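Local atomic coordinates of endoglucanase EG-II (Hypocrea jecorina, PDB entry 3QR3), a protein that hydrolyses internal beta-1,4-glucosidic bonds of cellulose as a fungal endoglucanase, with a TIM-barrel catalytic domain of glycosyl hydrolase family 5. Residues Trp66-Val70 with Gln124-Leu128; Ile10-Phe15 with Lys27-Leu32; Thr18-Cys23 with Asn106-Gly112; Ile83-Asp87 with Leu132-Tyr136. All coordinates share one frame. Residues are numbered along the deposited sequence.

Contact 1: Trp66-Val70 with Gln124-Leu128; sequences WQYLV and QFTSL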
# COMPACT_ATOMS: atom_id res chain seq x y z
N TRP A 66 11.65 1.79 5.57
CA TRP A 66 12.17 1.01 6.69
C TRP A 66 13.26 1.80 7.42
O TRP A 66 13.23 1.94 8.64
CB TRP A 66 12.74 -0.29 6.15
CG TRP A 66 13.21 -1.30 7.14
CD1 TRP A 66 13.29 -1.18 8.50
CD2 TRP A 66 13.69 -2.61 6.82
NE1 TRP A 66 13.78 -2.35 9.05
CE2 TRP A 66 14.04 -3.23 8.03
CE3 TRP A 66 13.86 -3.31 5.62
CZ2 TRP A 66 14.56 -4.53 8.08
CZ3 TRP A 66 14.38 -4.59 5.67
CH2 TRP A 66 14.71 -5.19 6.89
N GLN A 67 14.21 2.34 6.66
CA GLN A 67 15.34 3.06 7.24
C GLN A 67 14.87 4.23 8.09
O GLN A 67 15.48 4.56 9.11
CB GLN A 67 16.32 3.55 6.16
CG GLN A 67 17.12 2.42 5.50
CD GLN A 67 16.40 1.79 4.30
OE1 GLN A 67 15.16 1.73 4.26
NE2 GLN A 67 17.17 1.33 3.33
N TYR A 68 13.78 4.85 7.67
CA TYR A 68 13.25 5.99 8.41
C TYR A 68 12.78 5.57 9.81
O TYR A 68 13.07 6.24 10.81
CB TYR A 68 12.10 6.66 7.65
CG TYR A 68 11.53 7.81 8.43
CD1 TYR A 68 12.20 9.03 8.48
CD2 TYR A 68 10.35 7.68 9.14
CE1 TYR A 68 11.71 10.08 9.21
CE2 TYR A 68 9.84 8.73 9.87
CZ TYR A 68 10.52 9.93 9.90
OH TYR A 68 10.01 10.96 10.64
N LEU A 69 12.03 4.47 9.87
CA LEU A 69 11.39 4.06 11.12
C LEU A 69 12.41 3.68 12.19
O LEU A 69 12.19 3.91 13.37
CB LEU A 69 10.40 2.91 10.89
CG LEU A 69 9.13 3.31 10.13
CD1 LEU A 69 8.22 2.11 9.94
CD2 LEU A 69 8.37 4.45 10.83
N VAL A 70 13.53 3.10 11.76
CA VAL A 70 14.56 2.69 12.70
C VAL A 70 15.76 3.64 12.65
O VAL A 70 16.81 3.34 13.20
CB VAL A 70 15.02 1.25 12.44
CG1 VAL A 70 13.89 0.26 12.72
CG2 VAL A 70 15.55 1.11 11.02
N GLN A 124 15.91 -9.70 11.55
CA GLN A 124 16.10 -8.24 11.53
C GLN A 124 14.85 -7.54 10.94
O GLN A 124 14.58 -6.38 11.24
CB GLN A 124 17.36 -7.87 10.76
CG GLN A 124 18.66 -8.14 11.54
CD GLN A 124 19.91 -7.96 10.68
OE1 GLN A 124 19.94 -8.37 9.52
NE2 GLN A 124 20.94 -7.34 11.26
N PHE A 125 14.10 -8.28 10.12
CA PHE A 125 12.89 -7.76 9.49
C PHE A 125 11.68 -8.01 10.38
O PHE A 125 10.82 -7.13 10.51
CB PHE A 125 12.72 -8.41 8.10
CG PHE A 125 11.50 -7.94 7.33
CD1 PHE A 125 11.25 -6.59 7.13
CD2 PHE A 125 10.65 -8.87 6.75
CE1 PHE A 125 10.13 -6.17 6.39
CE2 PHE A 125 9.53 -8.47 6.01
CZ PHE A 125 9.28 -7.12 5.84
N THR A 126 11.60 -9.18 11.00
CA THR A 126 10.45 -9.48 11.86
C THR A 126 10.51 -8.57 13.09
O THR A 126 9.48 -8.20 13.66
CB THR A 126 10.39 -10.97 12.30
OG1 THR A 126 11.54 -11.27 13.10
CG2 THR A 126 10.36 -11.91 11.09
N SER A 127 11.72 -8.23 13.51
CA SER A 127 11.92 -7.28 14.60
C SER A 127 11.24 -5.93 14.32
O SER A 127 10.68 -5.31 15.23
CB SER A 127 13.41 -7.07 14.85
OG SER A 127 13.68 -5.72 15.15
N LEU A 128 11.29 -5.49 13.07
CA LEU A 128 10.59 -4.26 12.69
C LEU A 128 9.09 -4.45 12.87
O LEU A 128 8.42 -3.67 13.53
CB LEU A 128 10.91 -3.90 11.24
CG LEU A 128 10.01 -2.84 10.61
CD1 LEU A 128 10.35 -1.47 11.18
CD2 LEU A 128 10.12 -2.85 9.07
O HOH W 1 14.93 -3.69 11.65

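Contact 2: Ile10-Phe15 with Lys27-Leu32; sequences IAGFDF and KVYPPL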
# COMPACT_ATOMS: atom_id res chain seq x y z
N ILE A 10 -1.13 8.15 0.42
CA ILE A 10 -0.71 9.47 0.90
C ILE A 10 0.80 9.40 1.09
O ILE A 10 1.28 9.04 2.17
CB ILE A 10 -1.39 9.81 2.24
CG1 ILE A 10 -2.90 9.59 2.14
CG2 ILE A 10 -1.06 11.24 2.68
CD1 ILE A 10 -3.60 10.58 1.19
N ALA A 11 1.54 9.70 0.03
CA ALA A 11 2.98 9.45 -0.02
C ALA A 11 3.83 10.58 0.56
O ALA A 11 3.34 11.70 0.77
CB ALA A 11 3.41 9.14 -1.46
N GLY A 12 5.11 10.30 0.80
CA GLY A 12 6.03 11.31 1.30
C GLY A 12 7.03 10.78 2.32
O GLY A 12 8.23 11.10 2.25
N PHE A 13 6.56 9.96 3.26
CA PHE A 13 7.48 9.33 4.22
C PHE A 13 8.40 8.35 3.47
O PHE A 13 9.39 7.84 4.03
CB PHE A 13 6.73 8.61 5.34
CG PHE A 13 6.36 9.50 6.52
CD1 PHE A 13 7.31 9.86 7.46
CD2 PHE A 13 5.05 9.92 6.70
CE1 PHE A 13 6.97 10.65 8.55
CE2 PHE A 13 4.70 10.71 7.79
CZ PHE A 13 5.67 11.09 8.71
N ASP A 14 8.09 8.11 2.20
CA ASP A 14 8.87 7.19 1.39
C ASP A 14 9.72 7.90 0.34
O ASP A 14 10.43 7.25 -0.43
CB ASP A 14 7.94 6.23 0.66
CG ASP A 14 6.97 6.96 -0.23
OD1 ASP A 14 6.42 7.97 0.24
OD2 ASP A 14 6.77 6.53 -1.38
N PHE A 15 9.63 9.23 0.25
CA PHE A 15 10.46 9.92 -0.72
C PHE A 15 11.91 9.66 -0.33
O PHE A 15 12.25 9.67 0.85
CB PHE A 15 10.15 11.41 -0.76
CG PHE A 15 8.86 11.73 -1.46
CD1 PHE A 15 7.95 10.72 -1.75
CD2 PHE A 15 8.55 13.03 -1.83
CE1 PHE A 15 6.77 10.99 -2.39
CE2 PHE A 15 7.35 13.31 -2.48
CZ PHE A 15 6.46 12.30 -2.75
N LYS A 27 16.07 12.52 2.76
CA LYS A 27 15.23 12.96 1.65
C LYS A 27 13.73 12.74 1.81
O LYS A 27 12.96 12.98 0.87
CB LYS A 27 15.71 12.35 0.33
CG LYS A 27 17.22 12.46 0.14
CD LYS A 27 17.61 12.93 -1.25
CE LYS A 27 19.06 13.38 -1.27
NZ LYS A 27 19.36 14.26 -2.44
N VAL A 28 13.28 12.30 2.99
CA VAL A 28 11.83 12.16 3.19
C VAL A 28 11.17 13.53 3.09
O VAL A 28 11.78 14.54 3.39
CB VAL A 28 11.47 11.52 4.55
CG1 VAL A 28 12.01 10.09 4.63
CG2 VAL A 28 12.00 12.38 5.70
N TYR A 29 9.92 13.56 2.63
CA TYR A 29 9.16 14.80 2.56
C TYR A 29 7.75 14.44 3.01
O TYR A 29 6.83 14.33 2.19
CB TYR A 29 9.16 15.37 1.12
CG TYR A 29 8.58 16.78 0.97
CD1 TYR A 29 8.83 17.77 1.91
CD2 TYR A 29 7.81 17.12 -0.14
CE1 TYR A 29 8.31 19.05 1.77
CE2 TYR A 29 7.28 18.40 -0.29
CZ TYR A 29 7.53 19.36 0.67
OH TYR A 29 7.03 20.64 0.53
N PRO A 30 7.58 14.22 4.32
CA PRO A 30 6.33 13.65 4.84
C PRO A 30 5.15 14.59 4.65
O PRO A 30 5.31 15.81 4.75
CB PRO A 30 6.63 13.42 6.32
CG PRO A 30 8.17 13.38 6.40
CD PRO A 30 8.58 14.41 5.38
N PRO A 31 3.96 14.03 4.36
CA PRO A 31 2.73 14.81 4.18
C PRO A 31 2.06 15.16 5.51
O PRO A 31 0.88 14.89 5.71
CB PRO A 31 1.84 13.85 3.37
CG PRO A 31 2.27 12.48 3.80
CD PRO A 31 3.74 12.58 4.20
N LEU A 32 2.83 15.74 6.42
CA LEU A 32 2.30 16.32 7.65
C LEU A 32 2.61 17.81 7.60
O LEU A 32 3.78 18.21 7.55
CB LEU A 32 2.96 15.70 8.88
CG LEU A 32 2.54 14.29 9.24
CD1 LEU A 32 3.47 13.72 10.30
CD2 LEU A 32 1.08 14.26 9.71

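Contact 3: Thr18-Cys23 with Asn106-Gly112; sequences TTDGTC and NYARWNG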
# COMPACT_ATOMS: atom_id res chain seq x y z
N THR A 18 14.46 4.09 -3.25
CA THR A 18 14.58 3.61 -4.63
C THR A 18 14.32 2.10 -4.68
O THR A 18 14.19 1.46 -3.64
CB THR A 18 15.97 3.95 -5.18
OG1 THR A 18 16.96 3.67 -4.19
CG2 THR A 18 16.04 5.44 -5.52
N THR A 19 14.25 1.54 -5.89
CA THR A 19 13.79 0.17 -6.06
C THR A 19 14.79 -0.89 -5.57
O THR A 19 14.47 -2.07 -5.56
CB THR A 19 13.40 -0.11 -7.52
OG1 THR A 19 14.55 0.07 -8.35
CG2 THR A 19 12.31 0.86 -7.96
N ASP A 20 15.99 -0.46 -5.17
CA ASP A 20 16.98 -1.38 -4.62
C ASP A 20 16.83 -1.52 -3.11
O ASP A 20 17.65 -2.18 -2.45
CB ASP A 20 18.41 -0.91 -4.93
CG ASP A 20 18.70 0.45 -4.32
OD1 ASP A 20 17.74 1.19 -4.03
OD2 ASP A 20 19.89 0.78 -4.13
N GLY A 21 15.81 -0.88 -2.54
CA GLY A 21 15.64 -0.93 -1.09
C GLY A 21 16.48 0.08 -0.32
O GLY A 21 16.57 0.03 0.90
N THR A 22 17.13 1.00 -1.04
CA THR A 22 17.81 2.10 -0.36
C THR A 22 16.84 3.24 -0.12
O THR A 22 16.29 3.81 -1.07
CB THR A 22 19.00 2.64 -1.19
OG1 THR A 22 19.91 1.57 -1.45
CG2 THR A 22 19.75 3.73 -0.41
N CYS A 23 16.63 3.57 1.15
CA CYS A 23 15.88 4.78 1.50
C CYS A 23 16.82 5.78 2.19
O CYS A 23 17.32 5.52 3.28
CB CYS A 23 14.72 4.44 2.43
SG CYS A 23 13.41 3.44 1.64
N ASN A 106 10.03 -0.90 0.68
CA ASN A 106 11.43 -1.32 0.54
C ASN A 106 11.81 -2.40 -0.48
O ASN A 106 12.97 -2.81 -0.53
CB ASN A 106 12.01 -1.70 1.90
CG ASN A 106 12.55 -0.51 2.65
OD1 ASN A 106 13.76 -0.30 2.70
ND2 ASN A 106 11.66 0.29 3.23
N TYR A 107 10.85 -2.85 -1.28
CA TYR A 107 11.13 -3.77 -2.37
C TYR A 107 11.85 -5.04 -1.89
O TYR A 107 12.66 -5.61 -2.61
CB TYR A 107 11.95 -3.06 -3.45
CG TYR A 107 11.30 -1.77 -3.91
CD1 TYR A 107 11.54 -0.57 -3.25
CD2 TYR A 107 10.41 -1.76 -4.98
CE1 TYR A 107 10.94 0.60 -3.66
CE2 TYR A 107 9.80 -0.57 -5.39
CZ TYR A 107 10.07 0.60 -4.72
OH TYR A 107 9.48 1.78 -5.11
N ALA A 108 11.53 -5.45 -0.66
CA ALA A 108 12.07 -6.66 -0.04
C ALA A 108 13.57 -6.55 0.20
O ALA A 108 14.27 -7.55 0.33
CB ALA A 108 11.75 -7.91 -0.88
N ARG A 109 14.05 -5.32 0.30
CA ARG A 109 15.48 -5.07 0.35
C ARG A 109 15.85 -4.02 1.39
O ARG A 109 15.03 -3.20 1.80
CB ARG A 109 15.97 -4.62 -1.03
CG ARG A 109 16.11 -5.74 -2.05
CD ARG A 109 16.36 -5.16 -3.44
NE ARG A 109 16.61 -6.19 -4.45
CZ ARG A 109 15.67 -6.97 -4.97
NH1 ARG A 109 14.40 -6.85 -4.57
NH2 ARG A 109 15.98 -7.87 -5.89
N TRP A 110 17.11 -4.06 1.81
CA TRP A 110 17.68 -2.98 2.60
C TRP A 110 19.02 -2.63 1.96
O TRP A 110 19.94 -3.45 1.96
CB TRP A 110 17.84 -3.44 4.05
CG TRP A 110 18.66 -2.56 4.97
CD1 TRP A 110 20.03 -2.47 5.04
CD2 TRP A 110 18.16 -1.70 6.01
NE1 TRP A 110 20.40 -1.59 6.03
CE2 TRP A 110 19.27 -1.11 6.64
CE3 TRP A 110 16.87 -1.36 6.45
CZ2 TRP A 110 19.14 -0.19 7.69
CZ3 TRP A 110 16.74 -0.45 7.50
CH2 TRP A 110 17.88 0.13 8.10
N ASN A 111 19.10 -1.43 1.38
CA ASN A 111 20.33 -0.98 0.72
C ASN A 111 20.92 -2.01 -0.25
O ASN A 111 22.12 -2.29 -0.23
CB ASN A 111 21.39 -0.56 1.76
CG ASN A 111 20.90 0.57 2.65
OD1 ASN A 111 19.95 1.27 2.31
ND2 ASN A 111 21.53 0.75 3.80
N GLY A 112 20.07 -2.57 -1.10
CA GLY A 112 20.54 -3.50 -2.11
C GLY A 112 20.55 -4.96 -1.70
O GLY A 112 20.70 -5.83 -2.56

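Contact 4: Ile83-Asp87 with Leu132-Tyr136; sequences ISKYD and LASKY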
# COMPACT_ATOMS: atom_id res chain seq x y z
N ILE A 83 8.95 7.36 14.69
CA ILE A 83 7.67 6.68 14.90
C ILE A 83 6.63 7.68 15.39
O ILE A 83 5.46 7.59 15.05
CB ILE A 83 7.79 5.45 15.83
CG1 ILE A 83 6.49 4.64 15.82
CG2 ILE A 83 8.13 5.88 17.26
CD1 ILE A 83 6.11 4.12 14.43
N SER A 84 7.07 8.66 16.18
CA SER A 84 6.20 9.72 16.67
C SER A 84 5.61 10.55 15.51
O SER A 84 4.42 10.86 15.49
CB SER A 84 6.98 10.62 17.63
OG SER A 84 6.19 11.71 18.06
N LYS A 85 6.46 10.93 14.57
CA LYS A 85 6.02 11.67 13.39
C LYS A 85 5.10 10.81 12.52
O LYS A 85 4.02 11.23 12.14
CB LYS A 85 7.23 12.15 12.58
CG LYS A 85 8.06 13.25 13.26
CD LYS A 85 7.23 14.53 13.46
CE LYS A 85 8.08 15.67 14.01
NZ LYS A 85 7.35 16.96 13.97
N TYR A 86 5.55 9.60 12.19
CA TYR A 86 4.74 8.71 11.36
C TYR A 86 3.40 8.39 12.00
O TYR A 86 2.37 8.34 11.33
CB TYR A 86 5.51 7.43 11.04
CG TYR A 86 4.78 6.49 10.11
CD1 TYR A 86 4.59 6.82 8.78
CD2 TYR A 86 4.28 5.28 10.57
CE1 TYR A 86 3.93 5.96 7.92
CE2 TYR A 86 3.62 4.41 9.73
CZ TYR A 86 3.45 4.75 8.40
OH TYR A 86 2.78 3.89 7.57
N ASP A 87 3.40 8.21 13.31
CA ASP A 87 2.14 7.90 14.00
C ASP A 87 1.12 9.02 13.90
O ASP A 87 -0.09 8.78 13.95
CB ASP A 87 2.37 7.53 15.47
CG ASP A 87 1.09 7.01 16.14
OD1 ASP A 87 0.46 6.10 15.57
OD2 ASP A 87 0.70 7.52 17.21
N LEU A 132 6.04 -2.72 15.39
CA LEU A 132 4.86 -2.05 14.85
C LEU A 132 3.58 -2.72 15.33
O LEU A 132 2.63 -2.06 15.72
CB LEU A 132 4.92 -2.01 13.32
CG LEU A 132 6.01 -1.10 12.77
CD1 LEU A 132 6.18 -1.30 11.26
CD2 LEU A 132 5.67 0.35 13.11
N ALA A 133 3.57 -4.05 15.32
CA ALA A 133 2.40 -4.80 15.77
C ALA A 133 2.11 -4.52 17.25
O ALA A 133 0.96 -4.33 17.63
CB ALA A 133 2.62 -6.29 15.56
N SER A 134 3.15 -4.50 18.07
CA SER A 134 2.99 -4.18 19.48
C SER A 134 2.40 -2.78 19.67
O SER A 134 1.49 -2.58 20.47
CB SER A 134 4.32 -4.30 20.22
OG SER A 134 4.17 -3.94 21.58
N LYS A 135 2.91 -1.82 18.90
CA LYS A 135 2.40 -0.45 19.00
C LYS A 135 0.92 -0.39 18.62
O LYS A 135 0.14 0.29 19.27
CB LYS A 135 3.19 0.49 18.09
CG LYS A 135 2.73 1.94 18.15
CD LYS A 135 3.69 2.87 17.40
CE LYS A 135 3.33 4.34 17.63
NZ LYS A 135 3.62 4.78 19.02
N TYR A 136 0.55 -1.11 17.56
CA TYR A 136 -0.78 -0.97 16.99
C TYR A 136 -1.75 -2.10 17.34
O TYR A 136 -2.86 -2.15 16.82
CB TYR A 136 -0.65 -0.83 15.47
CG TYR A 136 -0.01 0.49 15.10
CD1 TYR A 136 -0.61 1.68 15.46
CD2 TYR A 136 1.21 0.54 14.43
CE1 TYR A 136 -0.03 2.90 15.16
CE2 TYR A 136 1.80 1.77 14.11
CZ TYR A 136 1.17 2.94 14.48
OH TYR A 136 1.72 4.17 14.19

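Contact 1: Trp66-Val70 with Gln124-Leu128
Gln124 starts the contact through its backbone. Its carbonyl O lies at the edge of the Trp66 indole, 3.7 Å from Trp66 CZ2. Gln124 O also accepts a hydrogen bond from the O of a water at 2.7 Å. The same water O accepts from Trp66 NE1 at 3.1 Å, so it bridges the indole N-H to the helix backbone. The side chain of Gln124 turns back to Thr121 N instead. Phe125 comes next. Its CD1 is 3.7 Å from Trp66 CH2, over one face of the indole. The two six-membered rings meet obliquely, with centroids 5.3 Å apart and planes at 55°. Phe125 also packs on helix 155-171. Leu128 closes the segment. Its CD2 sits over the same indole face, 3.7 Å from the centroid of the five-membered ring and 16° off the normal, a CH-pi contact. Its CD1 reaches Val70 CG1 at 4.2 Å and Leu69 CD1 at 4.3 Å. In the TIM barrel this joins the short helix 66-69, just after strand 59-64, to the outer helix 122-136. Ile104 of strand 99-104 touches Trp66, Leu69 and Leu128. The contact is thus mainly apolar and buried, and the indole N-H has its partner in a water.

Contact 2: Ile10-Phe15 with Lys27-Leu32
Phe13 has its CA-to-CB bond directed away from 27-32, yet with chi1 near -86° its ring swings back to the prolines. Pro30 CB lies over the ring face, 3.5 Å from the centroid and 10° off the normal, a CH-pi contact. Leu32 CD1 meets the ring edge, 3.8 Å from Phe13 CZ. The Pro31 ring packs against the strand end, with Pro31 CG 3.7 Å from Ile10 CG2. The CA-to-CB bond of Phe15 points toward 27-32, and Phe15 CD2 reaches Tyr29 CB at 3.8 Å. Tyr29 takes the t rotamer, and its ring end leads away to meet Tyr41. Strand 5-11, which ends in the first segment, is the first strand of the TIM barrel, and 27-32 belongs to the long loop leading from it to helix 44-55. A type I turn runs from Gly12 to Phe15, closed by Phe15 N to Gly12 O at 3.1 Å. Gly12 O accepts a second bond from Tyr29 N at 3.0 Å, which ties the turn to the returning loop. Asp14, in the p rotamer, bends back so that OD1 accepts from Gly12 N at 2.7 Å. Gly12 has phi/psi of 142/-44, angles that call for glycine, and a CB there would also clash with Tyr29 O and Pro31 CD. Val28 CA makes a CA-H...O contact with Phe15 O at 3.4 Å.

Contact 3: Thr18-Cys23 with Asn106-Gly112
Two backbone hydrogen bonds join the segments. Asn111 N donates to Gly21 O at 3.0 Å, and Gly112 N donates to Asp20 O at 2.8 Å with a more bent angle of 132°. Successive carbonyls of one loop thus receive successive N-H groups of the other. Gln67 adds to this point from outside, donating through NE2 to both Gly21 O and Asn111 OD1. Within 18-23, Asp20 OD1 accepts from Thr22 N at 3.1 Å, an Asx turn, and from Thr18 OG1 at 2.6 Å. Asp20 OD2 accepts from Thr22 OG1 at 2.8 Å. The type I turn from Thr18 to Gly21 is closed by Gly21 N to Thr18 O at 3.1 Å, and the Asp20 carboxylate braces it. The two loops follow barrel strands 5-11 and 99-104, on the C-terminal side of the TIM barrel, where family 5 enzymes carry the active site. The 106-112 loop opens with a type I' turn from Asn106 to Arg109, in which Tyr107 and Ala108 both have positive phi. Thr19 CA lies over the face of the Tyr107 ring, 3.6 Å from its centroid, a CH-pi contact, and Thr19 O is 3.4 Å from Tyr107 CB. Gly21 fits close against the turn, its CA 3.3 Å from Asn106 O. A CB there would clash with Arg109 CB. Cys23 is disulfide-bonded to Cys17, closing the 18-23 loop.

Contact 4: Ile83-Asp87 with Leu132-Tyr136
Ile83 lies against the Lys135 chain, with Ile83 CG1 3.7 Å from Lys135 CE. Its CD1 also reaches Leu132 CD2 at 4.0 Å. One turn further along helix 80-95, Asp87 points toward the other helix. Its OD1 accepts a hydrogen bond from Tyr136 OH at 2.7 Å. Asp87 OD1 has a second partner in Gln91 NE2 of its own helix. These two helices belong to the outer layer of the TIM barrel, following strands 59-64 and 99-104. The axes of 83-87 and 132-136 come no closer than 13.2 Å and cross at -54°, so long side chains must span the gap. Lys135 is extended to CE, with its first three chi angles t. Its last torsion turns to p. Lys135 NZ then lies 4.4 Å from Asp87 OD2, opposite charges beyond salt-bridge range. Tyr136 is the last residue of helix 122-136, and its ring also touches Val90 and Gln91.

In the fold
Contacts 1 and 4 both use helix 122-136, and their centres are 12 Å apart. Leu69 connects them, with CD1 4.2 Å from Leu132 CD1 and CD2 4.3 Å from Ile83 CD1. Contact 2 meets contact 1 where Phe13 CD1 is 3.7 Å from Tyr68 CE2, and contact 4 where Phe13 CZ is 3.7 Å from Tyr86 CA. Contact 3 joins contact 1 through Gln67, whose NE2 is 2.8 Å from Gly21 O. Contacts 3 and 4 do not touch, with nearest atoms about 10 Å apart. Contacts 2 and 3 follow the C-terminal ends of barrel strands, where family 5 enzymes carry the active site. Sulfate, probably from the crystallisation liquor, lies about 5 Å from the Tyr29 and Tyr107 side chains.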